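Local atomic coordinates of hypothetical protein Atu0636 (Agrobacterium tumefaciens, PDB entry 2OZV), a protein that is of unknown function but is predicted to be an O-methyltransferase, and so probably transfers methyl groups from S-adenosylmethionine to a substrate hydroxyl. Residues R78-P83 / A90-L95; T64-S69 / A109-E114. All blocks are in the same frame, centred on the assembly; numbering follows the deposited sequence. Where two conformers were deposited one is given.

Interaction 1 (R78-P83 / A90-L95); sequences RSLELP and ARIEVL
Leu80, toward the C-terminal end of helix 70-80, sets its two methyl groups against Ile92 and Val94 of strand 92-96. CD1 enters between the two strand residues, 3.7 Å from Val94 CG2 and 3.8 Å from Ile92 CG2. The other branch, CD2, turns along Ile92 and meets the end of that side chain, with Leu80 CD2 and Ile92 CD1 3.8 Å apart. The leucine therefore straddles the isoleucine, while its partner on the valine side is a single methyl. No hydrogen bond or ion pair crosses between the segments, and all three residues are buried.

The torsions account for this fit. Leu80 CG stands opposite its own carbonyl carbon (chi1 -82°), and the chi2 of -178° extends CD1 away from CA to the two strand residues and leaves CD2 to turn along Ile92. Ile92 CG2 lies near both methyls of the leucine, nearer CD1, whereas Ile92 CD1 meets CD2.

Ile92 and Val94, two apart on the strand, both direct CB toward the helix, whereas Glu93 between them points away. Leu65 of the neighbouring strand 61-67 touches both, and Met52 of helix 49-57 touches Leu80 and Ile92, which extends the apolar layer under two helices. Arg78 NH2 forms a salt bridge with Glu81 OE2 (2.8 Å), coming to it from above the carboxylate plane, and Asn85 bonds to the backbone oxygen of Ser79. Arg77 spans from the helix to the backbone oxygen of Val94. Strand 61-67, helix 70-80 and strand 92-96 form a beta-alpha-beta unit with parallel strands, and this helix-on-sheet layer is characteristic of the Rossmann-like methyltransferase fold.

Interaction 2 (T64-S69 / A109-E114); sequences TLYERS and AGLPDE
A Schellman motif ends helix 103-108, and its glycine, Gly110, presents a backbone carbonyl to Tyr66 on strand 61-67 of the central sheet. The phenol donates the bond: Tyr66 OH lies 2.7 Å from Gly110 O, within the carbonyl plane and at a C=O...donor angle of 146°. The acceptor sits at the edge of the aromatic ring, near its plane. Leu111, the next residue, comes over a face instead. Its CD2 methyl stands 3.4 Å from the centroid of the Tyr66 ring and 14° off the normal, a CH-pi contact almost over the ring centre. With Tyr66 CG opposite its own carbonyl carbon (chi1 -68°), the ring reaches out from the strand to the loop. Pro112 adds a lighter touch, its CD 3.7 Å from Tyr66 OH. Around the ring, Ala41 and Phe116 on other strands and Leu95 on the edge strand complete a largely apolar setting.

The tyrosine is thus held in two directions, by the hydrogen bond in the plane of its ring and by the methyl on its face. The bond gives both the phenol and the Gly110 carbonyl a polar partner within an otherwise apolar contact.

How the interactions relate
Following the chain from the N terminus, strand 38-42 and helix 49-57 come first, and then strand 61-67 supplies Tyr66 to interaction 2 and leads into helix 70-80. Interaction 1 closes the short loop from the end of this helix back to strand 92-96. Beyond helix 103-108, the loop 109-114 returns to strand 61-67 and closes the longer circuit of interaction 2, within which interaction 1 is wholly nested. The two contacts meet in the sheet: Glu93 and Leu95 probably hydrogen-bond to Leu65, and Ile92 packs on it. Together they join helix 70-80 to edge strand 92-96, and the loop after helix 103-108 to its parallel neighbour, strand 61-67.

Interaction 1 (R78-P83 / A90-L95)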
loop_
_atom_site.group_PDB
_atom_site.type_symbol
_atom_site.label_atom_id
_atom_site.label_comp_id
_atom_site.label_asym_id
_atom_site.label_seq_id
_atom_site.Cartn_x
_atom_site.Cartn_y
_atom_site.Cartn_z
ATOM N N ARG B 78 10.891 -29.303 20.103
ATOM C CA ARG B 78 10.123 -30.543 19.979
ATOM C C ARG B 78 9.617 -30.744 18.545
ATOM O O ARG B 78 9.703 -31.857 18.030
ATOM C CB ARG B 78 8.951 -30.566 20.975
ATOM C CG ARG B 78 9.126 -31.465 22.170
ATOM C CD ARG B 78 10.139 -30.928 23.155
ATOM N NE ARG B 78 11.518 -31.328 22.848
ATOM C CZ ARG B 78 12.582 -30.578 23.133
ATOM N NH1 ARG B 78 12.422 -29.391 23.726
ATOM N NH2 ARG B 78 13.803 -30.999 22.820
ATOM N N SER B 79 9.124 -29.670 17.914
ATOM C CA SER B 79 8.638 -29.696 16.526
ATOM C C SER B 79 9.735 -30.122 15.573
ATOM O O SER B 79 9.507 -30.914 14.656
ATOM C CB SER B 79 8.139 -28.315 16.087
ATOM O OG SER B 79 7.014 -27.966 16.856
ATOM N N LEU B 80 10.930 -29.583 15.800
ATOM C CA LEU B 80 12.092 -29.914 14.982
ATOM C C LEU B 80 12.428 -31.397 14.986
ATOM O O LEU B 80 12.991 -31.887 14.016
ATOM C CB LEU B 80 13.309 -29.112 15.434
ATOM C CG LEU B 80 13.432 -27.691 14.916
ATOM C CD1 LEU B 80 14.727 -27.095 15.449
ATOM C CD2 LEU B 80 13.424 -27.675 13.377
ATOM N N GLU B 81 12.079 -32.101 16.064
ATOM C CA GLU B 81 12.363 -33.534 16.223
ATOM C C GLU B 81 11.372 -34.461 15.519
ATOM O O GLU B 81 11.636 -35.653 15.359
ATOM C CB GLU B 81 12.435 -33.908 17.704
ATOM C CG GLU B 81 13.547 -33.202 18.460
ATOM C CD GLU B 81 13.423 -33.336 19.975
ATOM O OE1 GLU B 81 12.453 -33.969 20.472
ATOM O OE2 GLU B 81 14.308 -32.791 20.671
ATOM N N LEU B 82 10.230 -33.921 15.112
ATOM C CA LEU B 82 9.268 -34.681 14.333
ATOM C C LEU B 82 9.952 -35.250 13.089
ATOM O O LEU B 82 10.766 -34.561 12.457
ATOM C CB LEU B 82 8.080 -33.810 13.948
ATOM C CG LEU B 82 7.211 -33.331 15.110
ATOM C CD1 LEU B 82 6.268 -32.230 14.628
ATOM C CD2 LEU B 82 6.455 -34.497 15.770
ATOM N N PRO B 83 9.630 -36.509 12.729
ATOM C CA PRO B 83 10.445 -37.190 11.721
ATOM C C PRO B 83 10.312 -36.561 10.336
ATOM O O PRO B 83 11.238 -36.659 9.528
ATOM C CB PRO B 83 9.919 -38.641 11.746
ATOM C CG PRO B 83 8.543 -38.548 12.301
ATOM C CD PRO B 83 8.508 -37.342 13.209
ATOM N N ALA B 90 18.822 -30.311 11.340
ATOM C CA ALA B 90 20.197 -30.087 11.801
ATOM C C ALA B 90 20.651 -28.666 11.509
ATOM O O ALA B 90 21.555 -28.156 12.169
ATOM C CB ALA B 90 21.149 -31.073 11.153
ATOM N N ARG B 91 20.029 -28.042 10.512
ATOM C CA ARG B 91 20.407 -26.699 10.086
ATOM C C ARG B 91 19.580 -25.605 10.759
ATOM O O ARG B 91 19.651 -24.432 10.366
ATOM C CB ARG B 91 20.319 -26.593 8.565
ATOM C CG ARG B 91 21.334 -27.488 7.883
ATOM C CD ARG B 91 21.298 -27.285 6.405
ATOM N NE ARG B 91 20.206 -28.007 5.750
ATOM C CZ ARG B 91 19.174 -27.419 5.154
ATOM N NH1 ARG B 91 19.054 -26.087 5.144
ATOM N NH2 ARG B 91 18.275 -28.181 4.541
ATOM N N ILE B 92 18.804 -25.979 11.776
ATOM C CA ILE B 92 17.942 -25.026 12.463
ATOM C C ILE B 92 18.317 -24.980 13.936
ATOM O O ILE B 92 18.264 -25.992 14.644
ATOM C CB ILE B 92 16.442 -25.345 12.292
ATOM C CG1 ILE B 92 16.096 -25.299 10.783
ATOM C CG2 ILE B 92 15.615 -24.307 13.072
ATOM C CD1 ILE B 92 14.686 -25.601 10.430
ATOM N N GLU B 93 18.703 -23.800 14.385
ATOM C CA GLU B 93 19.085 -23.636 15.787
ATOM C C GLU B 93 18.015 -22.792 16.440
ATOM O O GLU B 93 17.658 -21.773 15.885
ATOM C CB GLU B 93 20.404 -22.884 15.849
ATOM C CG GLU B 93 20.974 -22.768 17.250
ATOM C CD GLU B 93 22.279 -21.949 17.269
ATOM O OE1 GLU B 93 22.742 -21.443 16.232
ATOM O OE2 GLU B 93 22.831 -21.827 18.374
ATOM N N VAL B 94 17.507 -23.200 17.603
ATOM C CA VAL B 94 16.485 -22.410 18.280
ATOM C C VAL B 94 17.149 -21.722 19.464
ATOM O O VAL B 94 17.756 -22.401 20.310
ATOM C CB VAL B 94 15.339 -23.310 18.808
ATOM C CG1 VAL B 94 14.275 -22.485 19.548
ATOM C CG2 VAL B 94 14.743 -24.125 17.667
ATOM N N LEU B 95 17.022 -20.397 19.526
ATOM C CA LEU B 95 17.569 -19.613 20.631
ATOM C C LEU B 95 16.481 -18.847 21.340
ATOM O O LEU B 95 15.560 -18.345 20.715
ATOM C CB LEU B 95 18.627 -18.623 20.145
ATOM C CG LEU B 95 19.888 -19.223 19.498
ATOM C CD1 LEU B 95 20.761 -18.103 18.928
ATOM C CD2 LEU B 95 20.667 -20.092 20.484
#

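Interaction 2 (T64-S69 / A109-E114)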
loop_
_atom_site.group_PDB
_atom_site.type_symbol
_atom_site.label_atom_id
_atom_site.label_comp_id
_atom_site.label_asym_id
_atom_site.label_seq_id
_atom_site.Cartn_x
_atom_site.Cartn_y
_atom_site.Cartn_z
ATOM N N THR B 64 18.449 -19.621 12.158
ATOM C CA THR B 64 18.365 -19.412 13.591
ATOM C C THR B 64 16.957 -18.943 13.905
ATOM O O THR B 64 16.522 -17.912 13.370
ATOM C CB THR B 64 19.395 -18.377 14.096
ATOM O OG1 THR B 64 20.696 -18.814 13.719
ATOM C CG2 THR B 64 19.389 -18.255 15.638
ATOM N N LEU B 65 16.273 -19.695 14.758
ATOM C CA LEU B 65 14.917 -19.331 15.181
ATOM C C LEU B 65 15.004 -18.659 16.544
ATOM O O LEU B 65 15.555 -19.229 17.496
ATOM C CB LEU B 65 13.973 -20.558 15.260
ATOM C CG LEU B 65 13.752 -21.540 14.091
ATOM C CD1 LEU B 65 12.837 -22.716 14.501
ATOM C CD2 LEU B 65 13.189 -20.838 12.819
ATOM N N TYR B 66 14.440 -17.450 16.650
ATOM C CA TYR B 66 14.408 -16.751 17.938
ATOM C C TYR B 66 13.029 -16.781 18.572
ATOM O O TYR B 66 12.036 -16.425 17.931
ATOM C CB TYR B 66 14.863 -15.288 17.793
ATOM C CG TYR B 66 16.331 -15.165 17.459
ATOM C CD1 TYR B 66 17.299 -15.197 18.470
ATOM C CD2 TYR B 66 16.752 -14.989 16.130
ATOM C CE1 TYR B 66 18.673 -15.066 18.174
ATOM C CE2 TYR B 66 18.138 -14.860 15.819
ATOM C CZ TYR B 66 19.073 -14.886 16.851
ATOM O OH TYR B 66 20.419 -14.767 16.585
ATOM N N GLU B 67 12.983 -17.170 19.839
ATOM C CA GLU B 67 11.750 -17.203 20.625
ATOM C C GLU B 67 11.964 -16.404 21.908
ATOM O O GLU B 67 13.014 -16.542 22.551
ATOM C CB GLU B 67 11.395 -18.658 21.008
ATOM C CG GLU B 67 11.224 -19.621 19.822
ATOM C CD GLU B 67 9.955 -19.360 19.017
ATOM O OE1 GLU B 67 9.214 -18.403 19.309
ATOM O OE2 GLU B 67 9.705 -20.120 18.073
ATOM N N ARG B 68 10.982 -15.614 22.326
ATOM C CA ARG B 68 11.151 -14.886 23.591
ATOM C C ARG B 68 11.095 -15.827 24.802
ATOM O O ARG B 68 11.941 -15.757 25.718
ATOM C CB ARG B 68 10.110 -13.768 23.749
ATOM C CG ARG B 68 10.529 -12.579 24.681
ATOM C CD ARG B 68 11.528 -12.897 25.789
ATOM N NE ARG B 68 11.487 -11.860 26.827
ATOM C CZ ARG B 68 12.144 -11.896 27.989
ATOM N NH1 ARG B 68 12.014 -10.886 28.844
ATOM N NH2 ARG B 68 12.927 -12.926 28.301
ATOM N N SER B 69 10.132 -16.736 24.815
ATOM C CA SER B 69 9.960 -17.539 26.018
ATOM C C SER B 69 10.602 -18.914 25.943
ATOM O O SER B 69 10.693 -19.517 24.864
ATOM C CB SER B 69 8.479 -17.688 26.396
ATOM O OG SER B 69 7.789 -18.467 25.438
ATOM N N ALA B 109 22.208 -11.573 24.383
ATOM C CA ALA B 109 21.057 -12.471 24.214
ATOM C C ALA B 109 21.193 -13.423 23.019
ATOM O O ALA B 109 20.373 -14.337 22.840
ATOM C CB ALA B 109 19.770 -11.668 24.120
ATOM N N GLY B 110 22.231 -13.226 22.211
ATOM C CA GLY B 110 22.527 -14.136 21.107
ATOM C C GLY B 110 22.020 -13.604 19.774
ATOM O O GLY B 110 21.785 -14.383 18.842
ATOM N N LEU B 111 21.858 -12.284 19.692
ATOM C CA LEU B 111 21.489 -11.607 18.438
ATOM C C LEU B 111 22.690 -10.783 17.966
ATOM O O LEU B 111 22.811 -9.614 18.315
ATOM C CB LEU B 111 20.258 -10.711 18.669
ATOM C CG LEU B 111 18.902 -11.439 18.761
ATOM C CD1 LEU B 111 17.924 -10.700 19.658
ATOM C CD2 LEU B 111 18.301 -11.664 17.352
ATOM N N PRO B 112 23.599 -11.402 17.200
ATOM C CA PRO B 112 24.881 -10.752 16.873
ATOM C C PRO B 112 24.753 -9.610 15.866
ATOM O O PRO B 112 23.861 -9.631 15.016
ATOM C CB PRO B 112 25.721 -11.898 16.292
ATOM C CG PRO B 112 24.733 -12.888 15.781
ATOM C CD PRO B 112 23.484 -12.749 16.610
ATOM N N ASP B 113 25.636 -8.617 15.976
ATOM C CA ASP B 113 25.654 -7.504 15.037
ATOM C C ASP B 113 26.047 -7.971 13.637
ATOM O O ASP B 113 27.009 -8.753 13.487
ATOM C CB ASP B 113 26.692 -6.462 15.472
ATOM C CG ASP B 113 26.289 -5.702 16.728
ATOM O OD1 ASP B 113 25.080 -5.497 16.988
ATOM O OD2 ASP B 113 27.213 -5.291 17.452
ATOM N N GLU B 114 25.299 -7.502 12.630
ATOM C CA GLU B 114 25.715 -7.586 11.226
ATOM C C GLU B 114 26.191 -8.986 10.833
ATOM O O GLU B 114 27.302 -9.171 10.319
ATOM C CB GLU B 114 26.786 -6.525 10.921
ATOM C CG GLU B 114 26.195 -5.125 10.959
ATOM C CD GLU B 114 27.225 -4.044 10.719
ATOM O OE1 GLU B 114 28.060 -3.803 11.600
ATOM O OE2 GLU B 114 27.196 -3.438 9.645
#